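Peptide chain release factor subunit 1 (Aeropyrum pernix, PDB 3AGK) probably directs the termination of protein synthesis on the ribosome in response to the stop codons UAA, UAG and UGA. Local coordinates at residues Thr11-Leu17 / Phe111-Glu115; Pro30-Leu34 / Thr67-Val71; Leu158-Leu163 / Glu275-Tyr279; Gly226-Gln232 / Leu252-Ala256. All blocks are in the same frame, centred on the assembly; numbering follows the deposited sequence.

Overall arrangement
The four contacts form two pairs in series, one inside the other within each pair; none cross. From the N terminus, interaction 1 sets the start of helix 14-24 against the loop after strand 107-111, closing a loop of 93 residues that holds most of the first domain. Within it, interaction 2 brings 30-34 against helix 65-82. Next, interaction 3 spans 111 residues of the second domain and packs a hairpin turn against the start of helix 277-294. Inside that span, interaction 4 sets the end of strand 219-226 and the start of helix 230-236 against strand 253-254, with 19 residues between its segments. Interactions 3 and 4 reach the same mixed sheet, centres about 21 Å apart.

Interaction 1: residues Thr11-Leu17 / Phe111-Glu115; sequences TISKREL and FSPPE
A single beta bridge, Thr11 with Ser112 (CA-CA 4.2 Å), joins the two segments just before a capping box opens helix 14-24. Thr11 and Ile12 are extended (phi/psi -72/139 and -124/155). Ile12 N donates to Ser112 O (3.0 Å), and Thr11 CA makes a CA-H...O contact with the same oxygen (3.2 Å). Ser13 is the N-cap: its N donates to Glu16 OE1 (2.8 Å), the firmer bond of the box, while Glu16 N donates to Ser13 OG (3.2 Å), whose place is less sure. Pro114 (C-gamma exo) points toward the helix start, its CG 3.6 Å from Lys14 CG and 3.2 Å from Ile12 O, a contact and not a hydrogen bond. Ile12 (p, t) brings CD1 to 3.4 Å from Phe111 CD1; Leu17 CD2 lies 3.9 Å from Phe111 CE1. This places the helix start beside the end of edge strand 107-111 of the antiparallel sheet, just after which Ser112 OG hydrogen-bonds Gly92 O. One turn into the helix, Leu17 CD1 touches Pro114 CD at 3.7 Å.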
loop_
_atom_site.group_PDB
_atom_site.type_symbol
_atom_site.label_atom_id
_atom_site.label_comp_id
_atom_site.label_asym_id
_atom_site.label_seq_id
_atom_site.Cartn_x
_atom_site.Cartn_y
_atom_site.Cartn_z
ATOM N N THR A 11 12.303 -1.358 21.563
ATOM C CA THR A 11 12.368 -1.566 20.110
ATOM C C THR A 11 11.573 -2.787 19.632
ATOM O O THR A 11 11.565 -3.826 20.284
ATOM C CB THR A 11 13.825 -1.637 19.597
ATOM O OG1 THR A 11 14.547 -0.489 20.060
ATOM C CG2 THR A 11 13.859 -1.659 18.078
ATOM N N ILE A 12 10.880 -2.633 18.508
ATOM C CA ILE A 12 10.121 -3.719 17.901
ATOM C C ILE A 12 10.577 -3.912 16.465
ATOM O O ILE A 12 11.086 -2.987 15.838
ATOM C CB ILE A 12 8.606 -3.433 17.895
ATOM C CG1 ILE A 12 8.293 -2.227 17.007
ATOM C CG2 ILE A 12 8.073 -3.244 19.328
ATOM C CD1 ILE A 12 6.820 -1.862 16.951
ATOM N N SER A 13 10.391 -5.115 15.944
ATOM C CA SER A 13 10.813 -5.435 14.591
ATOM C C SER A 13 9.800 -4.913 13.589
ATOM O O SER A 13 8.723 -4.463 13.966
ATOM C CB SER A 13 10.914 -6.944 14.431
ATOM O OG SER A 13 9.645 -7.535 14.656
ATOM N N LYS A 14 10.144 -5.010 12.309
ATOM C CA LYS A 14 9.208 -4.709 11.239
ATOM C C LYS A 14 8.032 -5.680 11.228
ATOM O O LYS A 14 6.926 -5.321 10.827
ATOM C CB LYS A 14 9.923 -4.722 9.889
ATOM C CG LYS A 14 11.041 -3.702 9.800
ATOM C CD LYS A 14 11.644 -3.641 8.411
ATOM C CE LYS A 14 12.788 -2.640 8.364
ATOM N NZ LYS A 14 13.269 -2.380 6.977
ATOM N N ARG A 15 8.259 -6.907 11.676
ATOM C CA ARG A 15 7.176 -7.884 11.713
ATOM C C ARG A 15 6.119 -7.503 12.758
ATOM O O ARG A 15 4.918 -7.610 12.511
ATOM C CB ARG A 15 7.706 -9.303 11.947
ATOM C CG ARG A 15 8.275 -9.549 13.335
ATOM C CD ARG A 15 8.410 -11.034 13.631
ATOM N NE ARG A 15 9.266 -11.707 12.660
ATOM C CZ ARG A 15 10.571 -11.901 12.823
ATOM N NH1 ARG A 15 11.274 -12.526 11.887
ATOM N NH2 ARG A 15 11.173 -11.473 13.926
ATOM N N GLU A 16 6.558 -7.048 13.923
ATOM C CA GLU A 16 5.601 -6.589 14.921
ATOM C C GLU A 16 5.038 -5.198 14.588
ATOM O O GLU A 16 3.871 -4.920 14.844
ATOM C CB GLU A 16 6.193 -6.645 16.333
ATOM C CG GLU A 16 7.691 -6.432 16.408
ATOM C CD GLU A 16 8.315 -7.132 17.607
ATOM O OE1 GLU A 16 9.552 -7.067 17.775
ATOM O OE2 GLU A 16 7.566 -7.760 18.383
ATOM N N LEU A 17 5.860 -4.338 14.002
ATOM C CA LEU A 17 5.408 -2.998 13.643
ATOM C C LEU A 17 4.162 -3.067 12.759
ATOM O O LEU A 17 3.212 -2.299 12.945
ATOM C CB LEU A 17 6.517 -2.226 12.919
ATOM C CG LEU A 17 6.672 -0.721 13.180
ATOM C CD1 LEU A 17 7.267 -0.044 11.959
ATOM C CD2 LEU A 17 5.380 0.005 13.650
ATOM N N PHE A 111 6.638 2.890 21.675
ATOM C CA PHE A 111 7.690 1.962 21.268
ATOM C C PHE A 111 8.856 2.634 20.560
ATOM O O PHE A 111 8.822 3.846 20.251
ATOM C CB PHE A 111 7.120 0.864 20.370
ATOM C CG PHE A 111 6.486 1.383 19.119
ATOM C CD1 PHE A 111 7.198 1.412 17.929
ATOM C CD2 PHE A 111 5.182 1.851 19.134
ATOM C CE1 PHE A 111 6.625 1.894 16.771
ATOM C CE2 PHE A 111 4.594 2.340 17.973
ATOM C CZ PHE A 111 5.318 2.359 16.787
ATOM N N SER A 112 9.898 1.842 20.315
ATOM C CA SER A 112 10.966 2.285 19.441
ATOM C C SER A 112 10.850 1.507 18.129
ATOM O O SER A 112 10.616 0.310 18.136
ATOM C CB SER A 112 12.335 2.118 20.105
ATOM O OG SER A 112 13.368 2.662 19.293
ATOM N N PRO A 113 10.966 2.200 16.992
ATOM C CA PRO A 113 10.771 1.552 15.689
ATOM C C PRO A 113 12.028 0.819 15.203
ATOM O O PRO A 113 13.126 1.140 15.660
ATOM C CB PRO A 113 10.451 2.736 14.772
ATOM C CG PRO A 113 11.192 3.884 15.383
ATOM C CD PRO A 113 11.165 3.656 16.872
ATOM N N PRO A 114 11.873 -0.138 14.268
ATOM C CA PRO A 114 13.031 -0.906 13.788
ATOM C C PRO A 114 14.015 0.026 13.096
ATOM O O PRO A 114 15.220 -0.232 13.041
ATOM C CB PRO A 114 12.425 -1.874 12.760
ATOM C CG PRO A 114 10.944 -1.749 12.877
ATOM C CD PRO A 114 10.651 -0.426 13.500
ATOM N N GLU A 115 13.465 1.118 12.581
ATOM C CA GLU A 115 14.179 2.124 11.817
ATOM C C GLU A 115 14.297 3.412 12.635
ATOM O O GLU A 115 13.356 3.803 13.318
ATOM C CB GLU A 115 13.378 2.435 10.548
ATOM C CG GLU A 115 11.994 3.085 10.819
ATOM C CD GLU A 115 10.822 2.122 10.667
ATOM O OE1 GLU A 115 11.017 0.909 10.859
ATOM O OE2 GLU A 115 9.699 2.569 10.352
#

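Interaction 2: residues Pro30-Leu34 / Thr67-Val71; sequences PATVL and TRQAV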
loop_
_atom_site.group_PDB
_atom_site.type_symbol
_atom_site.label_atom_id
_atom_site.label_comp_id
_atom_site.label_asym_id
_atom_site.label_seq_id
_atom_site.Cartn_x
_atom_site.Cartn_y
_atom_site.Cartn_z
ATOM N N PRO A 30 -14.342 11.476 16.276
ATOM C CA PRO A 30 -15.106 12.593 15.699
ATOM C C PRO A 30 -14.311 13.900 15.606
ATOM O O PRO A 30 -14.275 14.512 14.536
ATOM C CB PRO A 30 -16.277 12.758 16.672
ATOM C CG PRO A 30 -16.443 11.416 17.284
ATOM C CD PRO A 30 -15.059 10.840 17.393
ATOM N N ALA A 31 -13.700 14.323 16.710
ATOM C CA ALA A 31 -12.877 15.532 16.719
ATOM C C ALA A 31 -11.402 15.167 16.663
ATOM O O ALA A 31 -11.034 14.001 16.831
ATOM C CB ALA A 31 -13.167 16.372 17.947
ATOM N N THR A 32 -10.556 16.160 16.415
ATOM C CA THR A 32 -9.129 15.900 16.303
ATOM C C THR A 32 -8.515 15.736 17.686
ATOM O O THR A 32 -7.944 16.675 18.231
ATOM C CB THR A 32 -8.400 17.010 15.530
ATOM O OG1 THR A 32 -8.537 18.251 16.228
ATOM C CG2 THR A 32 -8.981 17.150 14.122
ATOM N N VAL A 33 -8.622 14.525 18.232
ATOM C CA VAL A 33 -8.255 14.256 19.621
ATOM C C VAL A 33 -7.429 12.977 19.812
ATOM O O VAL A 33 -7.372 12.430 20.919
ATOM C CB VAL A 33 -9.515 14.162 20.511
ATOM C CG1 VAL A 33 -10.413 15.375 20.287
ATOM C CG2 VAL A 33 -10.271 12.859 20.243
ATOM N N LEU A 34 -6.803 12.496 18.741
ATOM C CA LEU A 34 -5.897 11.352 18.835
ATOM C C LEU A 34 -4.458 11.801 18.591
ATOM O O LEU A 34 -4.122 12.316 17.520
ATOM C CB LEU A 34 -6.298 10.246 17.856
ATOM C CG LEU A 34 -7.674 9.608 18.092
ATOM C CD1 LEU A 34 -7.980 8.567 17.027
ATOM C CD2 LEU A 34 -7.775 8.989 19.474
ATOM N N THR A 67 -13.959 17.796 23.846
ATOM C CA THR A 67 -12.757 17.800 23.024
ATOM C C THR A 67 -11.567 18.324 23.811
ATOM O O THR A 67 -10.507 17.712 23.838
ATOM C CB THR A 67 -12.943 18.663 21.774
ATOM O OG1 THR A 67 -13.770 17.967 20.836
ATOM C CG2 THR A 67 -11.599 18.956 21.130
ATOM N N ARG A 68 -11.753 19.472 24.446
ATOM C CA ARG A 68 -10.709 20.070 25.258
ATOM C C ARG A 68 -10.167 19.051 26.266
ATOM O O ARG A 68 -8.956 18.871 26.381
ATOM C CB ARG A 68 -11.241 21.316 25.965
ATOM C CG ARG A 68 -10.194 22.097 26.735
ATOM C CD ARG A 68 -10.782 23.358 27.376
ATOM N NE ARG A 68 -11.734 23.061 28.446
ATOM C CZ ARG A 68 -13.056 23.156 28.325
ATOM N NH1 ARG A 68 -13.837 22.861 29.357
ATOM N NH2 ARG A 68 -13.601 23.543 27.175
ATOM N N GLN A 69 -11.070 18.379 26.978
ATOM C CA GLN A 69 -10.697 17.366 27.963
ATOM C C GLN A 69 -9.911 16.234 27.321
ATOM O O GLN A 69 -8.902 15.768 27.858
ATOM C CB GLN A 69 -11.944 16.769 28.627
ATOM C CG GLN A 69 -12.505 17.558 29.800
ATOM C CD GLN A 69 -13.594 16.793 30.550
ATOM O OE1 GLN A 69 -13.459 16.501 31.742
ATOM N NE2 GLN A 69 -14.676 16.461 29.850
ATOM N N ALA A 70 -10.403 15.784 26.172
ATOM C CA ALA A 70 -9.854 14.631 25.480
ATOM C C ALA A 70 -8.365 14.812 25.222
ATOM O O ALA A 70 -7.555 13.908 25.451
ATOM C CB ALA A 70 -10.584 14.432 24.174
ATOM N N VAL A 71 -8.016 15.994 24.733
ATOM C CA VAL A 71 -6.645 16.281 24.372
ATOM C C VAL A 71 -5.777 16.357 25.624
ATOM O O VAL A 71 -4.687 15.795 25.660
ATOM C CB VAL A 71 -6.558 17.576 23.525
ATOM C CG1 VAL A 71 -5.109 17.978 23.275
ATOM C CG2 VAL A 71 -7.297 17.381 22.204
#
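A classic beta bulge, in which Val33 and Leu34 both face Asp125, opens strand 34-39 of the antiparallel sheet of the first domain, and its first residue packs on helix 65-82. Val33 has the most surface buried here, 64 Å². Its CA-to-CB bond points toward the helix, and the side chain meets three residues on one face of the helix: Val33 CB lies 3.8 Å from Ala70 CB, Val33 CG1 lies 3.9 Å from Thr67 CG2, and Val33 CG1 lies 4.2 Å from Val71 CG2. Positions 67, 70 and 71 are i, i+3 and i+4, which puts them on the same side, and the backbone bond from Val71 N to Thr67 O (3.2 Å) spans that turn.

Thr67, with 40 Å² covered, is the second main element. Besides its methyl on Val33, it extends the contact back along the loop to Ala31. Between these two loop residues Thr32 is the centre of an inverse gamma turn (phi/psi -78/83), closed by a weak bond from Val33 N to Ala31 O (2.8 Å); on either side of this bend in sequence, Ala31 and Val33 both point toward the helix. No hydrogen bond crosses between the segments, so the loop-to-helix join rests on van der Waals packing, mostly of side chains. At its outer end, Ala31 CB sits 3.4 Å from Thr67 OG1.

Interaction 3: residues Leu158-Leu163 / Glu275-Tyr279; sequences LKGARL and EAQMY
The ring of Tyr279 is the main bump of this contact, and the hollow that takes it is formed by a beta hairpin with a two-residue turn. Strands ending at Lys159 and beginning at Arg162 are joined by a type II' turn, with Gly160 at phi/psi 56/-125 and Ala161 at -93/3; Lys159 N to Arg162 O (3.0 Å) and Arg162 N to Lys159 O (2.9 Å) close it. Leu158 and Leu163, both t, p, point toward the other segment. With chi1 t and chi2 -91°, Tyr279 puts CD2 3.7 Å from Leu158 CD1 and OH 3.6 Å from Leu163 CD2, while Ala161 O meets the ring edge, 3.3 Å from Tyr279 CD2. The nearest backbones are Ala161 and Tyr279 (CA-CA 4.3 Å).

Met278, extended (t, t, t), drapes over the turn, its SD 3.8 Å from Gly160 CA and its CE 4.2 Å from Ala161 CB; a CB on Gly160 would stand only 3.3 Å from Met278 CE. Water 1 bridges the two backbones, donating to Gly160 O (2.8 Å) and Glu275 O (2.7 Å) and accepting from Tyr279 N (2.8 Å). Tyr279 and Leu158 also touch Val267 of helix 259-269, and Leu163 touches Ile145 of strand 142-149. Toward the third domain, Arg162 forms a salt bridge with Glu323, and Ala161 lies on Pro346.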
loop_
_atom_site.group_PDB
_atom_site.type_symbol
_atom_site.label_atom_id
_atom_site.label_comp_id
_atom_site.label_asym_id
_atom_site.label_seq_id
_atom_site.Cartn_x
_atom_site.Cartn_y
_atom_site.Cartn_z
ATOM N N LEU A 158 1.462 -0.308 -8.559
ATOM C CA LEU A 158 1.466 -1.719 -8.161
ATOM C C LEU A 158 2.411 -1.963 -6.996
ATOM O O LEU A 158 3.583 -1.570 -7.054
ATOM C CB LEU A 158 1.885 -2.609 -9.327
ATOM C CG LEU A 158 1.969 -4.109 -9.019
ATOM C CD1 LEU A 158 0.553 -4.681 -8.888
ATOM C CD2 LEU A 158 2.787 -4.845 -10.092
ATOM N N LYS A 159 1.893 -2.619 -5.955
ATOM C CA LYS A 159 2.683 -3.098 -4.818
ATOM C C LYS A 159 2.274 -4.527 -4.487
ATOM O O LYS A 159 1.148 -4.776 -4.059
ATOM C CB LYS A 159 2.436 -2.253 -3.576
ATOM C CG LYS A 159 2.717 -0.782 -3.734
ATOM C CD LYS A 159 2.457 -0.074 -2.411
ATOM C CE LYS A 159 2.542 1.442 -2.549
ATOM N NZ LYS A 159 2.197 2.132 -1.272
ATOM N N GLY A 160 3.191 -5.468 -4.657
ATOM C CA GLY A 160 2.857 -6.873 -4.484
ATOM C C GLY A 160 1.704 -7.195 -5.416
ATOM O O GLY A 160 1.780 -6.941 -6.616
ATOM N N ALA A 161 0.621 -7.724 -4.864
ATOM C CA ALA A 161 -0.563 -8.037 -5.659
ATOM C C ALA A 161 -1.632 -6.917 -5.705
ATOM O O ALA A 161 -2.690 -7.091 -6.302
ATOM C CB ALA A 161 -1.187 -9.378 -5.182
ATOM N N ARG A 162 -1.358 -5.772 -5.087
ATOM C CA ARG A 162 -2.319 -4.656 -5.079
ATOM C C ARG A 162 -2.093 -3.667 -6.217
ATOM O O ARG A 162 -1.067 -2.989 -6.259
ATOM C CB ARG A 162 -2.253 -3.894 -3.754
ATOM C CG ARG A 162 -2.300 -4.806 -2.543
ATOM C CD ARG A 162 -2.383 -4.012 -1.258
ATOM N NE ARG A 162 -2.567 -4.874 -0.091
ATOM C CZ ARG A 162 -3.651 -5.611 0.132
ATOM N NH1 ARG A 162 -4.652 -5.610 -0.740
ATOM N NH2 ARG A 162 -3.731 -6.357 1.226
ATOM N N LEU A 163 -3.063 -3.586 -7.125
ATOM C CA LEU A 163 -3.017 -2.659 -8.251
ATOM C C LEU A 163 -4.140 -1.638 -8.141
ATOM O O LEU A 163 -5.306 -2.005 -7.982
ATOM C CB LEU A 163 -3.180 -3.414 -9.554
ATOM C CG LEU A 163 -3.143 -2.620 -10.847
ATOM C CD1 LEU A 163 -1.762 -1.978 -11.072
ATOM C CD2 LEU A 163 -3.473 -3.589 -11.961
ATOM N N GLU A 275 9.285 -7.115 -10.190
ATOM C CA GLU A 275 8.402 -6.672 -9.117
ATOM C C GLU A 275 6.930 -6.906 -9.466
ATOM O O GLU A 275 6.047 -6.735 -8.636
ATOM C CB GLU A 275 8.645 -5.187 -8.812
ATOM C CG GLU A 275 10.015 -4.856 -8.224
ATOM C CD GLU A 275 11.116 -4.792 -9.273
ATOM O OE1 GLU A 275 10.833 -4.984 -10.477
ATOM O OE2 GLU A 275 12.278 -4.540 -8.889
ATOM N N ALA A 276 6.670 -7.295 -10.707
ATOM C CA ALA A 276 5.307 -7.561 -11.145
ATOM C C ALA A 276 4.937 -9.054 -11.118
ATOM O O ALA A 276 3.811 -9.415 -11.454
ATOM C CB ALA A 276 5.100 -7.002 -12.541
ATOM N N GLN A 277 5.867 -9.923 -10.722
ATOM C CA GLN A 277 5.603 -11.367 -10.769
ATOM C C GLN A 277 4.542 -11.813 -9.758
ATOM O O GLN A 277 3.702 -12.682 -10.039
ATOM C CB GLN A 277 6.895 -12.178 -10.588
ATOM C CG GLN A 277 6.755 -13.632 -11.024
ATOM C CD GLN A 277 6.275 -13.744 -12.465
ATOM O OE1 GLN A 277 6.851 -13.141 -13.374
ATOM N NE2 GLN A 277 5.205 -14.494 -12.675
ATOM N N MET A 278 4.572 -11.213 -8.576
ATOM C CA MET A 278 3.623 -11.594 -7.556
ATOM C C MET A 278 2.180 -11.354 -8.024
ATOM O O MET A 278 1.292 -12.173 -7.783
ATOM C CB MET A 278 3.920 -10.854 -6.265
ATOM C CG MET A 278 3.078 -11.298 -5.105
ATOM S SD MET A 278 3.601 -10.514 -3.565
ATOM C CE MET A 278 2.041 -10.462 -2.698
ATOM N N TYR A 279 1.968 -10.240 -8.720
ATOM C CA TYR A 279 0.662 -9.903 -9.277
ATOM C C TYR A 279 0.290 -10.850 -10.422
ATOM O O TYR A 279 -0.834 -11.351 -10.478
ATOM C CB TYR A 279 0.641 -8.434 -9.762
ATOM C CG TYR A 279 -0.713 -8.020 -10.293
ATOM C CD1 TYR A 279 -1.018 -8.155 -11.635
ATOM C CD2 TYR A 279 -1.701 -7.568 -9.439
ATOM C CE1 TYR A 279 -2.255 -7.806 -12.129
ATOM C CE2 TYR A 279 -2.953 -7.223 -9.920
ATOM C CZ TYR A 279 -3.224 -7.348 -11.275
ATOM O OH TYR A 279 -4.470 -7.015 -11.779
HETATM O O HOH W 1 3.713 -8.044 -8.269
#

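Interaction 4: residues Gly226-Gln232 / Leu252-Ala256; sequences GPGLAKQ and LVDVA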
loop_
_atom_site.group_PDB
_atom_site.type_symbol
_atom_site.label_atom_id
_atom_site.label_comp_id
_atom_site.label_asym_id
_atom_site.label_seq_id
_atom_site.Cartn_x
_atom_site.Cartn_y
_atom_site.Cartn_z
ATOM N N GLY A 226 0.346 1.811 -23.548
ATOM C CA GLY A 226 -0.695 2.512 -24.267
ATOM C C GLY A 226 -0.845 1.945 -25.659
ATOM O O GLY A 226 -0.011 1.153 -26.117
ATOM N N PRO A 227 -1.916 2.335 -26.349
ATOM C CA PRO A 227 -2.057 1.889 -27.737
ATOM C C PRO A 227 -1.304 2.810 -28.695
ATOM O O PRO A 227 -1.156 4.008 -28.428
ATOM C CB PRO A 227 -3.562 1.981 -27.965
ATOM C CG PRO A 227 -3.995 3.113 -27.073
ATOM C CD PRO A 227 -3.110 3.047 -25.855
ATOM N N GLY A 228 -0.810 2.251 -29.790
ATOM C CA GLY A 228 -0.184 3.046 -30.829
ATOM C C GLY A 228 1.063 3.776 -30.385
ATOM O O GLY A 228 1.761 3.348 -29.455
ATOM N N LEU A 229 1.333 4.902 -31.039
ATOM C CA LEU A 229 2.639 5.545 -30.939
ATOM C C LEU A 229 2.775 6.563 -29.804
ATOM O O LEU A 229 3.881 6.989 -29.478
ATOM C CB LEU A 229 2.966 6.210 -32.269
ATOM C CG LEU A 229 4.411 6.150 -32.743
ATOM C CD1 LEU A 229 4.956 4.728 -32.737
ATOM C CD2 LEU A 229 4.482 6.750 -34.130
ATOM N N ALA A 230 1.665 6.949 -29.196
ATOM C CA ALA A 230 1.713 8.067 -28.248
ATOM C C ALA A 230 2.727 7.877 -27.106
ATOM O O ALA A 230 3.407 8.837 -26.698
ATOM C CB ALA A 230 0.332 8.378 -27.705
ATOM N N LYS A 231 2.835 6.646 -26.602
ATOM C CA LYS A 231 3.719 6.344 -25.475
ATOM C C LYS A 231 5.199 6.530 -25.838
ATOM O O LYS A 231 6.009 6.919 -24.993
ATOM C CB LYS A 231 3.466 4.911 -24.962
ATOM C CG LYS A 231 3.673 3.838 -26.052
ATOM C CD LYS A 231 3.405 2.425 -25.544
ATOM C CE LYS A 231 3.523 1.400 -26.678
ATOM N NZ LYS A 231 2.264 1.303 -27.462
ATOM N N GLN A 232 5.549 6.237 -27.089
ATOM C CA GLN A 232 6.906 6.481 -27.577
ATOM C C GLN A 232 7.192 7.993 -27.588
ATOM O O GLN A 232 8.248 8.445 -27.125
ATOM C CB GLN A 232 7.108 5.907 -28.991
ATOM C CG GLN A 232 6.972 4.381 -29.092
ATOM C CD GLN A 232 7.630 3.809 -30.345
ATOM O OE1 GLN A 232 8.368 4.513 -31.039
ATOM N NE2 GLN A 232 7.369 2.526 -30.635
ATOM N N LEU A 252 8.457 -0.550 -23.905
ATOM C CA LEU A 252 7.141 0.058 -23.853
ATOM C C LEU A 252 6.117 -1.031 -24.093
ATOM O O LEU A 252 6.349 -1.920 -24.906
ATOM C CB LEU A 252 7.011 1.127 -24.939
ATOM C CG LEU A 252 7.987 2.300 -24.843
ATOM C CD1 LEU A 252 7.671 3.335 -25.894
ATOM C CD2 LEU A 252 7.941 2.929 -23.463
ATOM N N VAL A 253 4.973 -0.947 -23.419
ATOM C CA VAL A 253 3.987 -2.027 -23.487
ATOM C C VAL A 253 2.727 -1.635 -24.240
ATOM O O VAL A 253 2.094 -0.642 -23.901
ATOM C CB VAL A 253 3.576 -2.487 -22.069
ATOM C CG1 VAL A 253 2.470 -3.524 -22.140
ATOM C CG2 VAL A 253 4.796 -3.004 -21.299
ATOM N N ASP A 254 2.372 -2.423 -25.256
ATOM C CA ASP A 254 1.162 -2.196 -26.040
ATOM C C ASP A 254 -0.057 -2.686 -25.300
ATOM O O ASP A 254 -0.168 -3.854 -24.946
ATOM C CB ASP A 254 1.256 -2.877 -27.404
ATOM C CG ASP A 254 2.401 -2.341 -28.226
ATOM O OD1 ASP A 254 2.267 -1.202 -28.741
ATOM O OD2 ASP A 254 3.439 -3.038 -28.330
ATOM N N VAL A 255 -0.979 -1.772 -25.068
ATOM C CA VAL A 255 -2.156 -2.054 -24.282
ATOM C C VAL A 255 -3.296 -1.288 -24.933
ATOM O O VAL A 255 -3.097 -0.193 -25.446
ATOM C CB VAL A 255 -1.899 -1.581 -22.846
ATOM C CG1 VAL A 255 -3.105 -0.974 -22.234
ATOM C CG2 VAL A 255 -1.334 -2.718 -22.009
ATOM N N ALA A 256 -4.485 -1.869 -24.914
ATOM C CA ALA A 256 -5.629 -1.319 -25.615
ATOM C C ALA A 256 -6.514 -0.425 -24.752
ATOM O O ALA A 256 -7.216 0.441 -25.271
ATOM C CB ALA A 256 -6.469 -2.453 -26.227
HETATM O O HOH W 2 -0.579 -0.585 -29.946
#
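Leu252 begins the segment with its side chain toward helix 230-236: its CB lies 3.9 Å from Lys231 CD and its CD1 3.4 Å from Gln232 CG. Val253 turns its side chain away, but its carbonyl O accepts from Gly226 N (3.0 Å, 145°). Gly226 has phi/psi 152/169, angles at which a CB would jam against the preceding carbonyl O. At Asp254, OD1 forms a salt bridge with Lys231 NZ (2.8 Å) and accepts from water 2 (3.2 Å), which in turn accepts from Gly228 N (2.8 Å). The same Lys231 NZ donates to Gly226 O (2.6 Å) and Gly228 O (2.9 Å), so one ammonium group ties the loop after Gly226 to the neighbouring strand. Val255 N reaches Gly226 O by a weak bond (3.3 Å). After Val255, Ala256 N is hydrogen-bonded to Glu265 OE1. Strand 253-254 is a short, weakly bonded edge, parallel to strand 219-226 in the mixed sheet, with Val253 and Val255 packed on helix 259-269.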